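PDB 3MCX: SusD superfamily protein from Bacteroides thetaiotaomicron, which is of uncharacterised function but, as a SusD-family outer-membrane protein that binds zinc, probably takes part in capturing nutrient glycans at the cell surface. Local coordinates for residues A[313-318]-A[328-333]. Residues are numbered along the deposited sequence; the frame is centred on the assembly and turned at random.
Sequences TKESVI and AMHEKV. With ZN (zinc ion), chain D.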
ATOM      1  N   THR A 313      -9.297  14.656   9.690  1.00  6.35           N
ATOM      2  CA  THR A 313      -9.228  14.191  11.085  1.00  6.57           C
ATOM      3  C   THR A 313     -10.518  14.625  11.806  1.00  7.16           C
ATOM      4  O   THR A 313     -10.864  15.806  11.833  1.00  8.49           O
ATOM      5  CB  THR A 313      -7.983  14.762  11.805  1.00  6.76           C
ATOM      6  OG1 THR A 313      -8.099  16.184  11.927  1.00  7.43           O
ATOM      7  CG2 THR A 313      -6.709  14.429  11.011  1.00  7.18           C
ATOM      8  N   LYS A 314     -11.224  13.665  12.398  1.00  6.47           N
ATOM      9  CA  LYS A 314     -12.540  13.868  12.963  0.50  6.52           C
ATOM     10  C   LYS A 314     -12.598  13.306  14.393  1.00  5.70           C
ATOM     11  O   LYS A 314     -12.044  12.249  14.660  1.00  4.92           O
ATOM     12  CB  LYS A 314     -13.559  13.111  12.102  0.50  6.97           C
ATOM     13  CG  LYS A 314     -13.515  13.450  10.626  0.50  9.02           C
ATOM     14  CD  LYS A 314     -13.859  14.915  10.417  0.50  8.92           C
ATOM     15  CE  LYS A 314     -13.925  15.293   8.944  0.50 10.14           C
ATOM     16  NZ  LYS A 314     -14.011  16.789   8.747  0.50 11.82           N
ATOM     17  N   GLU A 315     -13.346  13.964  15.263  1.00  5.63           N
ATOM     18  CA  GLU A 315     -13.609  13.465  16.574  1.00  7.44           C
ATOM     19  C   GLU A 315     -14.685  12.355  16.452  1.00  7.01           C
ATOM     20  O   GLU A 315     -15.449  12.342  15.505  1.00  6.02           O
ATOM     21  CB  GLU A 315     -14.174  14.621  17.363  1.00  9.53           C
ATOM     22  CG  GLU A 315     -14.268  14.361  18.755  1.00 11.41           C
ATOM     23  CD  GLU A 315     -15.024  15.396  19.606  1.00  8.03           C
ATOM     24  OE1 GLU A 315     -15.335  16.609  19.262  1.00  9.85           O
ATOM     25  OE2 GLU A 315     -15.266  14.907  20.727  1.00  3.90           O
ATOM     26  N   SER A 316     -14.725  11.448  17.416  1.00  5.31           N
ATOM     27  CA  SER A 316     -15.790  10.446  17.508  1.00  5.04           C
ATOM     28  C   SER A 316     -17.181  11.064  17.418  1.00  4.47           C
ATOM     29  O   SER A 316     -17.518  12.017  18.117  1.00  4.73           O
ATOM     30  CB  SER A 316     -15.688   9.723  18.851  1.00  6.20           C
ATOM     31  OG  SER A 316     -16.762   8.815  19.054  1.00  6.05           O
ATOM     32  N   VAL A 317     -18.017  10.464  16.571  1.00  4.72           N
ATOM     33  CA  VAL A 317     -19.405  10.894  16.477  1.00  4.33           C
ATOM     34  C   VAL A 317     -20.200  10.499  17.742  1.00  4.08           C
ATOM     35  O   VAL A 317     -21.254  11.063  18.037  1.00  4.72           O
ATOM     36  CB  VAL A 317     -20.136  10.375  15.193  1.00  5.53           C
ATOM     37  CG1 VAL A 317     -19.458  10.886  13.919  1.00  8.17           C
ATOM     38  CG2 VAL A 317     -20.214   8.840  15.182  1.00  6.93           C
ATOM     39  N   ILE A 318     -19.690   9.519  18.492  1.00  3.48           N
ATOM     40  CA  ILE A 318     -20.205   9.242  19.832  1.00  3.46           C
ATOM     41  C   ILE A 318     -19.512  10.179  20.848  1.00  3.43           C
ATOM     42  O   ILE A 318     -18.318  10.036  21.101  1.00  3.42           O
ATOM     43  CB  ILE A 318     -19.932   7.792  20.278  1.00  3.28           C
ATOM     44  CG1 ILE A 318     -20.542   6.792  19.273  1.00  5.82           C
ATOM     45  CG2 ILE A 318     -20.404   7.550  21.688  1.00  4.76           C
ATOM     46  CD1 ILE A 318     -19.961   5.345  19.416  1.00  6.91           C
ATOM     47  N   ALA A 328      -7.618  10.002  24.334  1.00  6.23           N
ATOM     48  CA  ALA A 328      -8.086  10.276  22.971  1.00  5.88           C
ATOM     49  C   ALA A 328      -9.571  10.661  22.900  1.00  5.56           C
ATOM     50  O   ALA A 328     -10.027  10.971  21.809  1.00  5.02           O
ATOM     51  CB  ALA A 328      -7.868   9.039  22.077  1.00  5.80           C
HETATM   52  N   MSE A 329     -10.276  10.608  24.025  1.00  4.99           N
HETATM   53  CA  MSE A 329     -11.763  10.691  24.044  1.00  4.68           C
HETATM   54  C   MSE A 329     -12.330  11.753  23.101  1.00  6.17           C
HETATM   55  O   MSE A 329     -13.261  11.436  22.258  1.00  5.40           O
HETATM   56  CB  MSE A 329     -12.272  10.920  25.453  1.00  5.29           C
HETATM   57  CG  MSE A 329     -13.799  10.968  25.551  1.00  7.12           C
HETATM   58 SE   MSE A 329     -14.492  11.134  27.320  0.75  5.98          SE
HETATM   59  CE  MSE A 329     -14.551   9.280  27.750  1.00 12.01           C
ATOM     60  N   HIS A 330     -11.822  12.986  23.204  1.00  4.67           N
ATOM     61  CA  HIS A 330     -12.333  14.122  22.402  1.00  4.48           C
ATOM     62  C   HIS A 330     -11.292  14.569  21.316  1.00  5.79           C
ATOM     63  O   HIS A 330     -11.465  15.649  20.705  1.00  7.57           O
ATOM     64  CB  HIS A 330     -12.851  15.263  23.277  1.00  4.64           C
ATOM     65  CG  HIS A 330     -13.980  14.839  24.160  1.00  3.49           C
ATOM     66  ND1 HIS A 330     -15.312  14.816  23.754  1.00  3.35           N
ATOM     67  CD2 HIS A 330     -13.963  14.406  25.441  1.00  5.74           C
ATOM     68  CE1 HIS A 330     -16.044  14.356  24.756  1.00  6.75           C
ATOM     69  NE2 HIS A 330     -15.257  14.125  25.791  1.00  5.92           N
ATOM     70  N   GLU A 331     -10.286  13.761  21.056  1.00  5.49           N
ATOM     71  CA  GLU A 331      -9.339  14.115  20.041  1.00  5.99           C
ATOM     72  C   GLU A 331      -9.788  13.715  18.634  1.00  5.28           C
ATOM     73  O   GLU A 331     -10.624  12.832  18.463  1.00  5.24           O
ATOM     74  CB  GLU A 331      -7.981  13.484  20.395  1.00  6.63           C
ATOM     75  CG  GLU A 331      -7.423  13.933  21.727  1.00  8.24           C
ATOM     76  CD  GLU A 331      -7.156  15.399  21.754  1.00 17.49           C
ATOM     77  OE1 GLU A 331      -6.525  15.890  20.785  1.00 19.20           O
ATOM     78  OE2 GLU A 331      -7.650  16.018  22.714  1.00 22.66           O
ATOM     79  N   LYS A 332      -9.252  14.366  17.620  1.00  5.50           N
ATOM     80  CA  LYS A 332      -9.646  14.116  16.247  1.00  5.91           C
ATOM     81  C   LYS A 332      -8.915  12.905  15.665  1.00  6.37           C
ATOM     82  O   LYS A 332      -8.121  13.016  14.725  1.00  6.56           O
ATOM     83  CB  LYS A 332      -9.456  15.382  15.420  1.00  6.38           C
ATOM     84  CG  LYS A 332     -10.327  16.499  15.861  1.00  7.60           C
ATOM     85  CD  LYS A 332     -10.172  17.737  14.968  1.00 10.77           C
ATOM     86  CE  LYS A 332     -11.052  18.889  15.454  1.00 14.70           C
ATOM     87  NZ  LYS A 332     -11.064  19.951  14.381  1.00 20.34           N
ATOM     88  N   VAL A 333      -9.215  11.732  16.231  1.00  4.95           N
ATOM     89  CA  VAL A 333      -8.454  10.531  15.927  1.00  5.58           C
ATOM     90  C   VAL A 333      -9.085   9.632  14.866  1.00  6.14           C
ATOM     91  O   VAL A 333      -8.525   8.600  14.552  1.00  6.35           O
ATOM     92  CB  VAL A 333      -8.204   9.709  17.212  1.00  5.13           C
ATOM     93  CG1 VAL A 333      -7.404  10.559  18.224  1.00  5.60           C
ATOM     94  CG2 VAL A 333      -9.532   9.145  17.835  1.00  6.22           C
TER
HETATM   95 ZN    ZN D   3     -16.204  15.699  22.243  0.80 10.08          ZN
HETATM   96  O   HOH W   1     -12.716  11.343  19.519  1.00  5.15           O
HETATM   97  O   HOH W   2     -15.835  11.066  22.715  1.00  6.37           O
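A surface zinc ion and a bridging water hold together two arms near the base of the loop that links strands 313-314 and 334-335, which pair as a two-stranded antiparallel ribbon in this SusD-family chain. Residues 313-318 and 328-333 share no direct hydrogen bond, the ribbon pairing of Lys314 being with Tyr334, although the arms run close, with Glu315 CA 4.0 Å from Lys332 CA. Water bridges them instead: it accepts from Ser316 N at 2.9 Å and donates to the carbonyls of Met329 and Glu331. Beside it, the CA-H of Glu315 points almost straight at Glu331 O, with an angle of 160° at the hydrogen. The metal clasp lies farther out. Glu315 sets CG anti to its backbone N (chi1 -169°) and runs extended past the His330 carbonyl, bringing OE2 to 1.9 Å from the zinc. The His330 side chain lies alongside, pointing the same way, and gives ND1 to the ion at 2.0 Å. Carboxylate and imidazole planes stand 71° apart, and Glu319 is the third ligand from this chain. At the ribbon end, the Lys332 chain crosses Thr313 at about a right angle, with Lys332 CB 3.8 Å from Thr313 OG1, a hydroxyl that hydrogen-bonds to His310. Glu315 OE2 and His330 ND1, 3.0 Å apart, are thus held together by the cation rather than by a shared proton; coordination through ND1 should favour a neutral imidazole, while two carboxylates probably offset the zinc charge.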